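Local coordinates for hypothetical protein XAC2396 (Xanthomonas axonopodis pv. citri, PDB 2G3W) that is of unknown function but has a compact fold built around a variation of the PD-(D/E)XK nuclease motif, at residues C96-Y107 with Y126-S136. Residues are numbered along the deposited sequence; the frame is centred on the assembly and turned at random.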
loop_
_atom_site.group_PDB
_atom_site.type_symbol
_atom_site.label_atom_id
_atom_site.label_comp_id
_atom_site.label_asym_id
_atom_site.label_seq_id
_atom_site.Cartn_x
_atom_site.Cartn_y
_atom_site.Cartn_z
ATOM N N CYS A 96 1.360 1.636 -19.579
ATOM C CA CYS A 96 0.241 0.769 -19.200
ATOM C C CYS A 96 -0.351 0.040 -20.395
ATOM O O CYS A 96 -0.829 -1.117 -20.304
ATOM C CB CYS A 96 -0.845 1.556 -18.463
ATOM S SG CYS A 96 -0.453 1.793 -16.700
ATOM N N ASN A 97 -0.319 0.714 -21.530
ATOM C CA ASN A 97 -0.855 0.149 -22.736
ATOM C C ASN A 97 0.107 -0.864 -23.345
ATOM O O ASN A 97 -0.332 -1.807 -23.983
ATOM C CB ASN A 97 -1.206 1.275 -23.707
ATOM C CG ASN A 97 -1.923 0.791 -24.921
ATOM O OD1 ASN A 97 -3.017 0.241 -24.839
ATOM N ND2 ASN A 97 -1.316 1.004 -26.075
ATOM N N ARG A 98 1.408 -0.708 -23.091
ATOM C CA ARG A 98 2.428 -1.541 -23.749
ATOM C C ARG A 98 2.868 -2.786 -22.971
ATOM O O ARG A 98 3.454 -3.697 -23.549
ATOM C CB ARG A 98 3.654 -0.703 -24.100
ATOM C CG ARG A 98 3.679 -0.218 -25.541
ATOM C CD ARG A 98 4.695 -0.992 -26.389
ATOM N NE ARG A 98 6.063 -0.667 -25.996
ATOM C CZ ARG A 98 6.833 0.247 -26.592
ATOM N NH1 ARG A 98 6.388 0.937 -27.640
ATOM N NH2 ARG A 98 8.061 0.470 -26.142
ATOM N N SER A 99 2.581 -2.830 -21.670
ATOM C CA SER A 99 3.143 -3.864 -20.802
ATOM C C SER A 99 2.066 -4.413 -19.880
ATOM O O SER A 99 1.093 -3.719 -19.568
ATOM C CB SER A 99 4.371 -3.287 -20.031
ATOM O OG SER A 99 4.814 -4.094 -18.933
ATOM N N ARG A 100 2.241 -5.665 -19.465
ATOM C CA ARG A 100 1.308 -6.353 -18.572
ATOM C C ARG A 100 1.182 -5.589 -17.247
ATOM O O ARG A 100 0.076 -5.382 -16.744
ATOM C CB ARG A 100 1.784 -7.794 -18.331
ATOM C CG ARG A 100 0.753 -8.783 -17.745
ATOM C CD ARG A 100 1.438 -10.099 -17.191
ATOM N NE ARG A 100 2.659 -9.780 -16.425
ATOM C CZ ARG A 100 2.688 -9.163 -15.235
ATOM N NH1 ARG A 100 1.545 -8.836 -14.623
ATOM N NH2 ARG A 100 3.861 -8.883 -14.652
ATOM N N GLU A 101 2.326 -5.189 -16.703
ATOM C CA GLU A 101 2.389 -4.347 -15.519
ATOM C C GLU A 101 3.346 -3.195 -15.810
ATOM O O GLU A 101 4.404 -3.410 -16.383
ATOM C CB GLU A 101 2.881 -5.132 -14.288
ATOM C CG GLU A 101 2.872 -4.251 -12.974
ATOM C CD GLU A 101 3.352 -4.994 -11.695
ATOM O OE1 GLU A 101 3.023 -6.175 -11.493
ATOM O OE2 GLU A 101 4.044 -4.370 -10.864
ATOM N N ALA A 102 2.944 -1.974 -15.438
ATOM C CA ALA A 102 3.793 -0.804 -15.552
ATOM C C ALA A 102 4.078 -0.344 -14.148
ATOM O O ALA A 102 3.198 -0.456 -13.272
ATOM C CB ALA A 102 3.093 0.301 -16.351
ATOM N N VAL A 103 5.295 0.142 -13.921
ATOM C CA VAL A 103 5.704 0.676 -12.611
ATOM C C VAL A 103 6.346 2.047 -12.798
ATOM O O VAL A 103 7.211 2.225 -13.663
ATOM C CB VAL A 103 6.732 -0.284 -11.923
ATOM C CG1 VAL A 103 7.075 0.147 -10.457
ATOM C CG2 VAL A 103 6.211 -1.766 -11.972
ATOM N N VAL A 104 5.929 3.008 -11.985
ATOM C CA VAL A 104 6.600 4.277 -11.869
ATOM C C VAL A 104 7.230 4.309 -10.475
ATOM O O VAL A 104 6.556 4.057 -9.487
ATOM C CB VAL A 104 5.567 5.420 -12.006
ATOM C CG1 VAL A 104 6.209 6.818 -11.708
ATOM C CG2 VAL A 104 4.982 5.392 -13.354
ATOM N N ILE A 105 8.524 4.633 -10.398
ATOM C CA ILE A 105 9.239 4.737 -9.111
ATOM C C ILE A 105 9.699 6.186 -8.956
ATOM O O ILE A 105 10.635 6.607 -9.610
ATOM C CB ILE A 105 10.432 3.771 -9.087
ATOM C CG1 ILE A 105 9.921 2.331 -9.221
ATOM C CG2 ILE A 105 11.302 3.935 -7.768
ATOM C CD1 ILE A 105 11.036 1.257 -9.208
ATOM N N GLY A 106 8.976 6.972 -8.183
ATOM C CA GLY A 106 9.384 8.355 -7.922
ATOM C C GLY A 106 10.239 8.509 -6.666
ATOM O O GLY A 106 10.182 7.674 -5.761
ATOM N N TYR A 107 11.040 9.586 -6.625
ATOM C CA TYR A 107 12.015 9.760 -5.563
ATOM C C TYR A 107 12.397 11.236 -5.381
ATOM O O TYR A 107 13.463 11.537 -4.868
ATOM C CB TYR A 107 13.228 8.824 -5.794
ATOM C CG TYR A 107 14.010 9.088 -7.058
ATOM C CD1 TYR A 107 13.586 8.586 -8.300
ATOM C CD2 TYR A 107 15.170 9.840 -7.027
ATOM C CE1 TYR A 107 14.288 8.890 -9.476
ATOM C CE2 TYR A 107 15.896 10.098 -8.179
ATOM C CZ TYR A 107 15.448 9.619 -9.386
ATOM O OH TYR A 107 16.169 9.887 -10.494
ATOM N N TYR A 126 -6.163 3.609 -14.648
ATOM C CA TYR A 126 -5.325 2.444 -15.038
ATOM C C TYR A 126 -5.454 1.294 -14.048
ATOM O O TYR A 126 -5.460 1.535 -12.850
ATOM C CB TYR A 126 -3.845 2.829 -15.167
ATOM C CG TYR A 126 -3.585 3.976 -16.131
ATOM C CD1 TYR A 126 -3.722 3.798 -17.508
ATOM C CD2 TYR A 126 -3.148 5.198 -15.663
ATOM C CE1 TYR A 126 -3.488 4.834 -18.394
ATOM C CE2 TYR A 126 -2.871 6.236 -16.533
ATOM C CZ TYR A 126 -3.067 6.044 -17.906
ATOM O OH TYR A 126 -2.842 7.075 -18.781
ATOM N N ARG A 127 -5.527 0.053 -14.529
ATOM C CA ARG A 127 -5.650 -1.105 -13.611
ATOM C C ARG A 127 -4.355 -1.971 -13.467
ATOM O O ARG A 127 -4.281 -2.875 -12.620
ATOM C CB ARG A 127 -6.913 -1.949 -13.944
ATOM C CG ARG A 127 -6.769 -2.795 -15.220
ATOM C CD ARG A 127 -7.960 -3.720 -15.506
ATOM N NE ARG A 127 -8.698 -4.201 -14.329
ATOM C CZ ARG A 127 -8.471 -5.344 -13.680
ATOM N NH1 ARG A 127 -7.493 -6.152 -14.049
ATOM N NH2 ARG A 127 -9.219 -5.669 -12.634
ATOM N N ASN A 128 -3.334 -1.676 -14.274
ATOM C CA ASN A 128 -2.118 -2.492 -14.325
ATOM C C ASN A 128 -0.905 -1.652 -13.974
ATOM O O ASN A 128 0.232 -1.981 -14.312
ATOM C CB ASN A 128 -1.958 -3.136 -15.704
ATOM C CG ASN A 128 -1.768 -2.105 -16.834
ATOM O OD1 ASN A 128 -2.308 -1.000 -16.786
ATOM N ND2 ASN A 128 -1.009 -2.490 -17.864
ATOM N N LEU A 129 -1.162 -0.560 -13.284
ATOM C CA LEU A 129 -0.128 0.383 -12.902
ATOM C C LEU A 129 0.236 0.234 -11.435
ATOM O O LEU A 129 -0.634 0.095 -10.589
ATOM C CB LEU A 129 -0.642 1.805 -13.161
ATOM C CG LEU A 129 0.226 2.992 -12.708
ATOM C CD1 LEU A 129 1.589 2.967 -13.371
ATOM C CD2 LEU A 129 -0.533 4.278 -13.081
ATOM N N ARG A 130 1.533 0.222 -11.148
ATOM C CA ARG A 130 2.051 0.295 -9.783
ATOM C C ARG A 130 2.832 1.606 -9.617
ATOM O O ARG A 130 3.724 1.909 -10.415
ATOM C CB ARG A 130 2.976 -0.925 -9.516
ATOM C CG ARG A 130 3.609 -0.953 -8.123
ATOM C CD ARG A 130 4.556 -2.202 -7.986
ATOM N NE ARG A 130 3.731 -3.399 -8.071
ATOM C CZ ARG A 130 3.005 -3.902 -7.073
ATOM N NH1 ARG A 130 2.992 -3.337 -5.863
ATOM N NH2 ARG A 130 2.271 -4.957 -7.297
ATOM N N VAL A 131 2.496 2.411 -8.617
ATOM C CA VAL A 131 3.226 3.646 -8.390
ATOM C C VAL A 131 3.810 3.546 -7.006
ATOM O O VAL A 131 3.097 3.234 -6.030
ATOM C CB VAL A 131 2.332 4.939 -8.516
ATOM C CG1 VAL A 131 3.196 6.218 -8.171
ATOM C CG2 VAL A 131 1.749 5.049 -9.920
ATOM N N ILE A 132 5.126 3.719 -6.928
ATOM C CA ILE A 132 5.786 3.768 -5.630
ATOM C C ILE A 132 6.604 5.045 -5.450
ATOM O O ILE A 132 7.067 5.667 -6.436
ATOM C CB ILE A 132 6.639 2.526 -5.328
ATOM C CG1 ILE A 132 7.924 2.533 -6.084
ATOM C CG2 ILE A 132 5.859 1.160 -5.546
ATOM C CD1 ILE A 132 8.950 1.724 -5.369
ATOM N N GLU A 133 6.742 5.455 -4.192
ATOM C CA GLU A 133 7.532 6.642 -3.877
ATOM C C GLU A 133 8.589 6.267 -2.842
ATOM O O GLU A 133 8.275 5.617 -1.837
ATOM C CB GLU A 133 6.677 7.768 -3.320
ATOM C CG GLU A 133 7.576 8.879 -2.808
ATOM C CD GLU A 133 6.860 10.161 -2.528
ATOM O OE1 GLU A 133 5.627 10.220 -2.711
ATOM O OE2 GLU A 133 7.543 11.142 -2.148
ATOM N N LEU A 134 9.821 6.692 -3.115
ATOM C CA LEU A 134 10.933 6.530 -2.194
ATOM C C LEU A 134 11.294 7.884 -1.585
ATOM O O LEU A 134 11.297 8.890 -2.277
ATOM C CB LEU A 134 12.135 6.010 -2.965
ATOM C CG LEU A 134 11.890 4.811 -3.877
ATOM C CD1 LEU A 134 13.198 4.452 -4.679
ATOM C CD2 LEU A 134 11.371 3.610 -3.061
ATOM N N ASP A 135 11.631 7.885 -0.301
ATOM C CA ASP A 135 12.054 9.094 0.405
ATOM C C ASP A 135 13.290 9.662 -0.274
ATOM O O ASP A 135 14.278 8.944 -0.441
ATOM C CB ASP A 135 12.387 8.739 1.852
ATOM C CG ASP A 135 12.811 9.972 2.683
ATOM O OD1 ASP A 135 13.975 10.371 2.592
ATOM O OD2 ASP A 135 11.976 10.544 3.414
ATOM N N SER A 136 13.252 10.943 -0.635
ATOM C CA SER A 136 14.354 11.557 -1.393
ATOM C C SER A 136 15.648 11.665 -0.586
ATOM O O SER A 136 16.738 11.678 -1.150
ATOM C CB SER A 136 13.977 12.950 -1.898
ATOM O OG SER A 136 13.545 13.768 -0.840
#
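Strands 101-106 and 129-133 are the two parallel strands of a beta-alpha-beta unit, joined through helix 110-123, in the mixed sheet of this PD-(D/E)XK-like fold. Six backbone hydrogen bonds alternate between them; the first joins Ala102 N to Asn128 O (2.9 Å) and the last Leu134 N to Gly106 O (2.8 Å). The CA-H groups of Val103 and Val131 make contacts with Arg130 O and Val104 O, which also accept ladder bonds.

At the start of the ladder, Asn128 reaches back to the end of helix 89-98. With CG between its backbone N and carbonyl carbon (chi1 64°), its amide turns toward that turn of chain, and ND2 donates to Cys96 O at 2.8 Å, in the carbonyl plane and on a lone pair. A longer bond from ND2 meets Arg100 O at 3.3 Å, from above the carbonyl plane. Cys96 SG rests on Leu129 CB (3.5 Å) and makes an oblique sulfur-aromatic contact with the Tyr126 ring, SG 4.3 Å from the ring centroid.

On the face carrying Val103 and Ile105, Glu101 extends across to Arg130, whose NE forms a salt bridge with Glu101 OE2 at 3.0 Å. The oxygen sits in the guanidinium plane, yet the NE approaches from above the carboxylate plane. Farther along, Ile105 and Ile132 lie side by side, Ile105 CG1 being 3.7 Å from Ile132 CG1. Ile105 CG2 packs against Leu134 CD1; helix 37-49 closes over this apolar end. On the other face Val104 packs beside its partner Val131 and, diagonally, its CG2 meets Leu129 CD1.

The backbone ladder thus fixes the strand register, while the Asn128 amide bonds to one carbonyl in the last turn of the helix and one in the loop that follows, and so ties that turn to the start of strand 129-133.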